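Local coordinates for protein glutathione s-transferase (Oryza sativa, PDB 1OYJ) that conjugates reduced glutathione to a wide range of hydrophobic electrophiles, as a tau-class plant glutathione transferase, at residues Leu162-Thr173 against Trp197-Val207; Leu115-Trp123 against Trp175-Gly183. All coordinates share one frame; numbering follows the deposited sequence. Where two conformers were deposited one is given.

In the fold
Both contacts lie in the helical C-terminal part of the transferase, their centres about 18 Å apart, and their segments alternate along the chain. Contact 1 packs helix 164-169 on helices 192-201 and 205-210; contact 2 sets the next helix, 176-183, against helix 97-124. The two cores join through Phe172, whose CD2 lies 3.5 Å from Tyr179 OH, and through Leu169 CD1, 4.0 Å from Leu115 CG. Neither contact is built around the glutathione bound near Ser15, although the Trp175 side chain comes within about 7 Å of that of Ser15. A further glutathione, bonded to Cys118, belongs to contact 2, whereas the side chain of Leu169 in contact 1 lies about 13 Å from a bound glutathione.

Contact 1: residues Leu162-Thr173 against Trp197-Val207; sequences LGFVDVALVPFT and WARRCGRIDSV
Asp166 of the N-capping motif on helix 164-169 receives the indole N-H of Trp197, NE1 to OD1 at 2.9 Å. The bond bends to 144°, and the carboxylate lies nearly coplanar with the ring, which meets OD1 on its anti side. OD2 takes the backbone N-H of Gly163, the N-cap residue, while Phe154 N and Gly155 N bring a second donor to each oxygen. Four N-H groups thus grip this buried carboxylate, and with the helix N-terminus they would probably stabilise its charge. This is the aspartate half of the capping box familiar from glutathione transferases; glycine at the N-cap has no side chain to supply the reciprocal bond. CG of Trp197 stands anti to its backbone N (chi1 168°), sending the indole toward Leu169, whose CG lies 3.6 Å from CH2. Thr173 uses both branches: CG2 packs 3.5 Å from Trp197 CZ3, and OG1 bonds Val170 O and, through a water, Ala198 O. A leucine replacing Trp197 would probably leave Asp166 OD1 short of one donor and a gap beside Leu169 and Thr173. Beyond the indole, Leu162 CD2 touches Cys201 SG (3.6 Å) and Ile204 CD1 tip to tip, while Val170 CG2 packs on Cys201 CB.

Contact 2: residues Leu115-Trp123 against Trp175-Gly183; sequences LYDCGSRLW and WFYSYERCG. With GSH (glutathione), chain O.
Tyr179 enters helix 97-124 as a knob into a hole formed by Leu115, Gly119, Leu122 and Trp123; the axes of segments 115-123 and 176-183 cross at 45° and come within 9.1 Å. Among the apolar contacts, Leu122 CD1 comes within 3.8 Å of Tyr179 CD1, the two side chains crossing at about a right angle. Glycine suits position 119 because its CA already lies 3.9 Å from Tyr179 CE1, and a CB there would clash with the ring. Cys182, a small residue, packs CB 3.5 Å from Leu122 O, whose hydrogen bond comes from Gln130 NE2. The aromatic part is carried by Trp123, whose CG is lodged between its backbone N and carbonyl carbon (chi1 44°), folding the indole back over Gly119 O and Ser120 CA. Its CZ3 meets Tyr179 edge to edge, and CH2 approaches Trp175 CE3 at 3.5 Å, their six-membered rings tilted by 30° and offset, with little face-to-face overlap. Covalent chemistry lies on another side of the same segment: Cys118 SG is joined to glutathione SG2 at 2.2 Å, and the Arg121 guanidinium presents one face to SG2. No hydrogen bond crosses between the two segments, so they are mated by shape and burial, while glutathione holds the Cys118 sulfur in a mixed disulfide outside that packing.

Contact 1: residues Leu162-Thr173 against Trp197-Val207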
# COMPACT_ATOMS: atom_id res chain seq x y z
N LEU A 162 16.58 -1.33 -13.30
CA LEU A 162 15.26 -1.30 -12.76
C LEU A 162 15.22 -0.78 -11.33
O LEU A 162 16.02 -1.16 -10.51
CB LEU A 162 14.65 -2.69 -12.82
CG LEU A 162 14.52 -3.30 -14.23
CD1 LEU A 162 14.16 -4.72 -14.06
CD2 LEU A 162 13.48 -2.63 -15.12
N GLY A 163 14.33 0.17 -11.07
CA GLY A 163 14.03 0.65 -9.75
C GLY A 163 12.73 0.01 -9.20
O GLY A 163 11.97 -0.75 -9.92
N PHE A 164 12.43 0.40 -7.96
CA PHE A 164 11.17 -0.00 -7.31
C PHE A 164 9.90 0.10 -8.18
O PHE A 164 9.18 -0.85 -8.34
CB PHE A 164 10.97 0.83 -6.08
CG PHE A 164 9.91 0.33 -5.14
CD1 PHE A 164 10.01 -0.86 -4.53
CD2 PHE A 164 8.87 1.15 -4.76
CE1 PHE A 164 9.00 -1.27 -3.60
CE2 PHE A 164 7.94 0.78 -3.76
CZ PHE A 164 7.97 -0.45 -3.26
N VAL A 165 9.62 1.24 -8.76
CA VAL A 165 8.44 1.37 -9.58
C VAL A 165 8.55 0.60 -10.83
O VAL A 165 7.55 0.03 -11.27
CB VAL A 165 8.16 2.88 -9.94
CG1 VAL A 165 6.95 3.01 -10.82
CG2 VAL A 165 7.89 3.67 -8.65
N ASP A 166 9.74 0.56 -11.44
CA ASP A 166 9.91 -0.20 -12.66
C ASP A 166 9.50 -1.68 -12.40
O ASP A 166 8.78 -2.27 -13.16
CB ASP A 166 11.27 -0.19 -13.18
CG ASP A 166 11.77 1.23 -13.52
OD1 ASP A 166 11.31 1.84 -14.52
OD2 ASP A 166 12.68 1.71 -12.82
N VAL A 167 10.01 -2.23 -11.32
CA VAL A 167 9.69 -3.58 -10.94
C VAL A 167 8.24 -3.76 -10.64
O VAL A 167 7.62 -4.75 -11.07
CB VAL A 167 10.66 -4.10 -9.88
CG1 VAL A 167 10.26 -5.54 -9.49
CG2 VAL A 167 12.06 -4.18 -10.44
N ALA A 168 7.62 -2.84 -9.92
CA ALA A 168 6.19 -2.96 -9.65
C ALA A 168 5.33 -2.99 -10.91
O ALA A 168 4.31 -3.65 -10.94
CB ALA A 168 5.74 -1.83 -8.79
N LEU A 169 5.71 -2.22 -11.93
CA LEU A 169 4.83 -2.05 -13.09
C LEU A 169 5.16 -3.08 -14.20
O LEU A 169 4.30 -3.50 -14.98
CB LEU A 169 5.08 -0.65 -13.71
CG LEU A 169 4.22 -0.29 -14.94
CD1 LEU A 169 2.76 -0.49 -14.71
CD2 LEU A 169 4.48 1.13 -15.37
N VAL A 170 6.44 -3.49 -14.27
CA VAL A 170 6.87 -4.26 -15.50
C VAL A 170 6.11 -5.53 -15.81
O VAL A 170 5.87 -5.80 -16.97
CB VAL A 170 8.35 -4.45 -15.58
CG1 VAL A 170 8.85 -5.38 -14.59
CG2 VAL A 170 8.81 -4.80 -17.03
N PRO A 171 5.68 -6.31 -14.81
CA PRO A 171 4.90 -7.49 -15.16
C PRO A 171 3.62 -7.20 -15.94
O PRO A 171 3.22 -7.99 -16.80
CB PRO A 171 4.63 -8.17 -13.83
CG PRO A 171 5.76 -7.62 -12.90
CD PRO A 171 5.93 -6.21 -13.36
N PHE A 172 3.04 -6.03 -15.74
CA PHE A 172 1.86 -5.72 -16.45
C PHE A 172 2.12 -5.43 -17.93
O PHE A 172 1.18 -5.46 -18.73
CB PHE A 172 1.11 -4.57 -15.75
CG PHE A 172 0.60 -4.93 -14.40
CD1 PHE A 172 1.30 -4.59 -13.23
CD2 PHE A 172 -0.55 -5.67 -14.28
CE1 PHE A 172 0.76 -5.00 -12.02
CE2 PHE A 172 -0.99 -6.05 -13.08
CZ PHE A 172 -0.36 -5.72 -11.97
N THR A 173 3.39 -5.17 -18.28
CA THR A 173 3.70 -4.99 -19.71
C THR A 173 3.33 -6.28 -20.50
O THR A 173 3.02 -6.23 -21.68
CB THR A 173 5.12 -4.63 -19.98
OG1 THR A 173 6.04 -5.70 -19.62
CG2 THR A 173 5.50 -3.36 -19.23
N TRP A 197 9.41 2.29 -22.99
CA TRP A 197 9.88 1.79 -21.69
C TRP A 197 9.63 0.26 -21.56
O TRP A 197 10.55 -0.50 -21.14
CB TRP A 197 9.25 2.55 -20.51
CG TRP A 197 9.46 1.94 -19.18
CD1 TRP A 197 10.48 2.14 -18.32
CD2 TRP A 197 8.58 1.04 -18.55
NE1 TRP A 197 10.30 1.36 -17.21
CE2 TRP A 197 9.11 0.73 -17.31
CE3 TRP A 197 7.34 0.54 -18.89
CZ2 TRP A 197 8.52 -0.16 -16.45
CZ3 TRP A 197 6.72 -0.26 -18.04
CH2 TRP A 197 7.30 -0.62 -16.80
N ALA A 198 8.45 -0.18 -21.98
CA ALA A 198 8.15 -1.62 -21.90
C ALA A 198 9.13 -2.42 -22.80
O ALA A 198 9.68 -3.44 -22.40
CB ALA A 198 6.68 -1.90 -22.27
N ARG A 199 9.49 -1.87 -23.97
CA ARG A 199 10.42 -2.61 -24.87
C ARG A 199 11.84 -2.67 -24.24
O ARG A 199 12.52 -3.70 -24.27
CB ARG A 199 10.50 -1.95 -26.26
CG ARG A 199 9.32 -2.20 -27.12
CD ARG A 199 9.45 -1.70 -28.53
NE ARG A 199 9.84 -0.29 -28.66
CZ ARG A 199 8.97 0.71 -28.75
NH1 ARG A 199 7.69 0.50 -28.65
NH2 ARG A 199 9.40 1.93 -28.93
N ARG A 200 12.28 -1.56 -23.66
CA ARG A 200 13.60 -1.48 -22.98
C ARG A 200 13.66 -2.52 -21.81
O ARG A 200 14.52 -3.34 -21.73
CB ARG A 200 13.71 -0.05 -22.41
CG ARG A 200 14.89 0.39 -21.50
CD ARG A 200 14.93 2.01 -21.31
NE ARG A 200 14.38 2.70 -22.47
CZ ARG A 200 13.31 3.51 -22.53
NH1 ARG A 200 12.67 3.97 -21.47
NH2 ARG A 200 12.95 3.96 -23.73
N CYS A 201 12.65 -2.47 -20.95
CA CYS A 201 12.59 -3.41 -19.87
C CYS A 201 12.61 -4.87 -20.40
O CYS A 201 13.22 -5.75 -19.78
CB CYS A 201 11.39 -3.15 -18.98
SG CYS A 201 11.53 -1.59 -18.02
N GLY A 202 11.98 -5.07 -21.54
CA GLY A 202 11.79 -6.39 -22.08
C GLY A 202 13.09 -7.06 -22.54
O GLY A 202 13.09 -8.23 -22.90
N ARG A 203 14.17 -6.28 -22.59
CA ARG A 203 15.46 -6.78 -22.99
C ARG A 203 16.33 -7.16 -21.81
O ARG A 203 17.44 -7.75 -21.90
CB ARG A 203 16.16 -5.69 -23.87
CG ARG A 203 15.44 -5.37 -25.27
CD ARG A 203 15.68 -3.92 -25.91
NE ARG A 203 14.94 -3.67 -27.16
CZ ARG A 203 14.32 -2.50 -27.49
NH1 ARG A 203 14.37 -1.47 -26.71
NH2 ARG A 203 13.68 -2.36 -28.66
N ILE A 204 15.86 -6.83 -20.66
CA ILE A 204 16.62 -7.06 -19.48
C ILE A 204 16.44 -8.53 -19.03
O ILE A 204 15.32 -9.04 -19.02
CB ILE A 204 16.18 -6.05 -18.44
CG1 ILE A 204 16.62 -4.65 -18.87
CG2 ILE A 204 16.80 -6.38 -17.12
CD1 ILE A 204 16.10 -3.55 -17.85
N ASP A 205 17.55 -9.19 -18.68
CA ASP A 205 17.56 -10.66 -18.41
C ASP A 205 16.54 -11.08 -17.32
O ASP A 205 15.86 -12.08 -17.48
CB ASP A 205 18.92 -11.17 -17.98
CG ASP A 205 19.96 -11.17 -19.13
OD1 ASP A 205 21.12 -11.35 -18.79
OD2 ASP A 205 19.75 -10.96 -20.36
N SER A 206 16.47 -10.34 -16.24
CA SER A 206 15.52 -10.70 -15.20
C SER A 206 14.10 -10.73 -15.75
O SER A 206 13.27 -11.58 -15.36
CB SER A 206 15.62 -9.72 -14.01
OG SER A 206 15.34 -8.38 -14.39
N VAL A 207 13.78 -9.80 -16.64
CA VAL A 207 12.44 -9.64 -17.15
C VAL A 207 12.18 -10.71 -18.19
O VAL A 207 11.09 -11.26 -18.26
CB VAL A 207 12.25 -8.17 -17.75
CG1 VAL A 207 10.94 -8.08 -18.37
CG2 VAL A 207 12.34 -7.11 -16.64
O HOH W 1 8.71 -5.52 -20.78

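Contact 2: residues Leu115-Trp123 against Trp175-Gly183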
# COMPACT_ATOMS: atom_id res chain seq x y z
N LEU A 115 -3.76 -1.07 -11.87
CA LEU A 115 -3.48 -1.96 -13.00
C LEU A 115 -4.32 -3.23 -12.91
O LEU A 115 -5.10 -3.59 -13.80
CB LEU A 115 -1.99 -2.25 -13.09
CG LEU A 115 -1.11 -1.36 -13.96
CD1 LEU A 115 -1.49 -1.55 -15.44
CD2 LEU A 115 -1.32 0.08 -13.62
N TYR A 116 -4.15 -3.93 -11.84
CA TYR A 116 -4.84 -5.20 -11.74
C TYR A 116 -6.33 -5.04 -11.82
O TYR A 116 -6.97 -5.70 -12.64
CB TYR A 116 -4.47 -5.85 -10.47
CG TYR A 116 -5.20 -7.14 -10.21
CD1 TYR A 116 -4.84 -8.25 -10.89
CD2 TYR A 116 -6.16 -7.23 -9.25
CE1 TYR A 116 -5.43 -9.44 -10.66
CE2 TYR A 116 -6.78 -8.46 -8.99
CZ TYR A 116 -6.39 -9.56 -9.72
OH TYR A 116 -6.95 -10.82 -9.54
N ASP A 117 -6.90 -4.18 -11.02
CA ASP A 117 -8.35 -4.05 -11.00
C ASP A 117 -8.91 -3.46 -12.28
O ASP A 117 -9.96 -3.90 -12.80
CB ASP A 117 -8.82 -3.15 -9.83
CG ASP A 117 -8.49 -3.71 -8.41
OD1 ASP A 117 -8.81 -4.87 -8.11
OD2 ASP A 117 -7.85 -3.02 -7.56
N CYS A 118 -8.25 -2.43 -12.78
CA CYS A 118 -8.77 -1.77 -13.91
C CYS A 118 -8.58 -2.60 -15.13
O CYS A 118 -9.40 -2.57 -16.05
CB CYS A 118 -8.19 -0.37 -14.04
SG CYS A 118 -8.40 0.57 -12.47
N GLY A 119 -7.49 -3.37 -15.14
CA GLY A 119 -7.30 -4.29 -16.21
C GLY A 119 -8.32 -5.39 -16.27
O GLY A 119 -8.77 -5.74 -17.40
N SER A 120 -8.70 -5.93 -15.12
CA SER A 120 -9.61 -7.03 -15.09
C SER A 120 -10.99 -6.65 -15.68
O SER A 120 -11.66 -7.50 -16.32
CB SER A 120 -9.85 -7.51 -13.65
OG SER A 120 -8.65 -8.04 -13.13
N ARG A 121 -11.41 -5.42 -15.50
CA ARG A 121 -12.66 -4.98 -16.09
C ARG A 121 -12.68 -5.15 -17.58
O ARG A 121 -13.76 -5.33 -18.15
CB ARG A 121 -12.89 -3.49 -15.82
CG ARG A 121 -12.96 -3.21 -14.29
CD ARG A 121 -13.13 -1.75 -13.95
NE ARG A 121 -13.41 -1.55 -12.53
CZ ARG A 121 -13.77 -0.36 -12.03
NH1 ARG A 121 -13.88 0.71 -12.82
NH2 ARG A 121 -14.05 -0.27 -10.74
N LEU A 122 -11.50 -5.09 -18.22
CA LEU A 122 -11.48 -5.17 -19.68
C LEU A 122 -11.92 -6.55 -20.16
O LEU A 122 -12.46 -6.71 -21.27
CB LEU A 122 -10.12 -4.85 -20.23
CG LEU A 122 -9.54 -3.50 -19.85
CD1 LEU A 122 -8.22 -3.28 -20.51
CD2 LEU A 122 -10.44 -2.35 -20.24
N TRP A 123 -11.73 -7.57 -19.34
CA TRP A 123 -12.20 -8.86 -19.84
C TRP A 123 -13.41 -9.37 -19.13
O TRP A 123 -13.93 -10.46 -19.52
CB TRP A 123 -11.11 -9.94 -19.90
CG TRP A 123 -10.29 -10.00 -18.78
CD1 TRP A 123 -10.52 -10.66 -17.65
CD2 TRP A 123 -9.05 -9.35 -18.63
NE1 TRP A 123 -9.48 -10.48 -16.78
CE2 TRP A 123 -8.58 -9.63 -17.34
CE3 TRP A 123 -8.29 -8.52 -19.44
CZ2 TRP A 123 -7.42 -9.14 -16.85
CZ3 TRP A 123 -7.11 -8.04 -18.96
CH2 TRP A 123 -6.67 -8.36 -17.68
N TRP A 175 0.62 -7.89 -20.14
CA TRP A 175 -0.81 -7.78 -20.31
C TRP A 175 -1.17 -6.65 -21.24
O TRP A 175 -2.35 -6.47 -21.54
CB TRP A 175 -1.47 -7.58 -18.93
CG TRP A 175 -1.18 -8.66 -17.95
CD1 TRP A 175 -0.02 -8.97 -17.44
CD2 TRP A 175 -2.11 -9.60 -17.39
NE1 TRP A 175 -0.13 -10.02 -16.56
CE2 TRP A 175 -1.41 -10.41 -16.52
CE3 TRP A 175 -3.45 -9.81 -17.52
CZ2 TRP A 175 -2.02 -11.42 -15.78
CZ3 TRP A 175 -4.02 -10.85 -16.82
CH2 TRP A 175 -3.32 -11.60 -15.96
N PHE A 176 -0.19 -5.86 -21.70
CA PHE A 176 -0.56 -4.69 -22.50
C PHE A 176 -1.37 -5.13 -23.76
O PHE A 176 -2.39 -4.56 -24.11
CB PHE A 176 0.63 -3.82 -22.92
CG PHE A 176 1.15 -2.89 -21.82
CD1 PHE A 176 0.60 -2.88 -20.54
CD2 PHE A 176 2.25 -2.08 -22.08
CE1 PHE A 176 1.11 -2.07 -19.57
CE2 PHE A 176 2.70 -1.20 -21.05
CZ PHE A 176 2.17 -1.25 -19.85
N TYR A 177 -0.93 -6.23 -24.34
CA TYR A 177 -1.53 -6.74 -25.56
C TYR A 177 -2.96 -7.07 -25.31
O TYR A 177 -3.80 -6.68 -26.10
CB TYR A 177 -0.72 -7.94 -26.14
CG TYR A 177 -1.41 -8.62 -27.33
CD1 TYR A 177 -1.50 -7.98 -28.58
CD2 TYR A 177 -2.01 -9.85 -27.20
CE1 TYR A 177 -2.17 -8.61 -29.71
CE2 TYR A 177 -2.64 -10.48 -28.30
CZ TYR A 177 -2.72 -9.86 -29.55
OH TYR A 177 -3.37 -10.46 -30.64
N SER A 178 -3.23 -7.76 -24.20
CA SER A 178 -4.57 -8.10 -23.80
C SER A 178 -5.43 -6.84 -23.52
O SER A 178 -6.61 -6.84 -23.86
CB SER A 178 -4.53 -9.02 -22.57
OG SER A 178 -3.89 -10.25 -22.86
N TYR A 179 -4.82 -5.81 -22.94
CA TYR A 179 -5.55 -4.57 -22.70
C TYR A 179 -5.93 -3.97 -24.04
O TYR A 179 -7.03 -3.44 -24.16
CB TYR A 179 -4.72 -3.53 -21.98
CG TYR A 179 -4.25 -3.90 -20.58
CD1 TYR A 179 -4.84 -4.89 -19.87
CD2 TYR A 179 -3.27 -3.22 -20.00
CE1 TYR A 179 -4.36 -5.22 -18.61
CE2 TYR A 179 -2.84 -3.52 -18.76
CZ TYR A 179 -3.37 -4.52 -18.09
OH TYR A 179 -2.87 -4.78 -16.81
N GLU A 180 -5.00 -4.05 -25.00
CA GLU A 180 -5.22 -3.55 -26.36
C GLU A 180 -6.35 -4.18 -27.08
O GLU A 180 -7.24 -3.47 -27.63
CB GLU A 180 -3.97 -3.60 -27.26
CG GLU A 180 -2.93 -2.58 -26.85
CD GLU A 180 -1.59 -2.72 -27.56
OE1 GLU A 180 -1.27 -3.80 -28.05
OE2 GLU A 180 -0.90 -1.71 -27.66
N ARG A 181 -6.39 -5.50 -27.04
CA ARG A 181 -7.41 -6.19 -27.77
C ARG A 181 -8.76 -6.03 -27.07
O ARG A 181 -9.77 -5.85 -27.72
CB ARG A 181 -7.04 -7.68 -27.91
CG ARG A 181 -5.79 -7.87 -28.79
CD ARG A 181 -5.85 -8.95 -29.75
NE ARG A 181 -6.90 -8.83 -30.77
CZ ARG A 181 -7.68 -9.84 -31.11
NH1 ARG A 181 -8.59 -9.71 -32.08
NH2 ARG A 181 -7.58 -11.01 -30.48
N CYS A 182 -8.77 -6.05 -25.75
CA CYS A 182 -10.05 -5.96 -25.06
C CYS A 182 -10.55 -4.53 -24.93
O CYS A 182 -11.75 -4.29 -25.02
CB CYS A 182 -9.99 -6.59 -23.69
SG CYS A 182 -9.48 -8.29 -23.61
N GLY A 183 -9.64 -3.59 -24.75
CA GLY A 183 -9.99 -2.23 -24.56
C GLY A 183 -10.16 -1.36 -25.79
O GLY A 183 -10.71 -0.27 -25.71
N1 GSH O . -12.57 4.21 -5.31
CA1 GSH O . -12.67 3.44 -6.55
C1 GSH O . -14.08 3.60 -7.06
O11 GSH O . -14.79 2.63 -7.29
O12 GSH O . -14.56 4.71 -7.24
CB1 GSH O . -11.57 3.95 -7.55
CG1 GSH O . -11.56 3.15 -8.86
CD1 GSH O . -10.44 3.40 -9.91
OE1 GSH O . -9.27 3.28 -9.60
N2 GSH O . -10.85 3.68 -11.15
CA2 GSH O . -10.01 3.63 -12.34
C2 GSH O . -9.85 4.97 -12.97
O2 GSH O . -9.40 5.09 -14.14
CB2 GSH O . -10.55 2.61 -13.33
SG2 GSH O . -10.52 0.98 -12.58
N3 GSH O . -10.19 5.98 -12.12
CA3 GSH O . -9.94 7.37 -12.47
C3 GSH O . -8.47 7.78 -12.56
O31 GSH O . -7.58 7.03 -12.05
O32 GSH O . -8.20 8.88 -13.17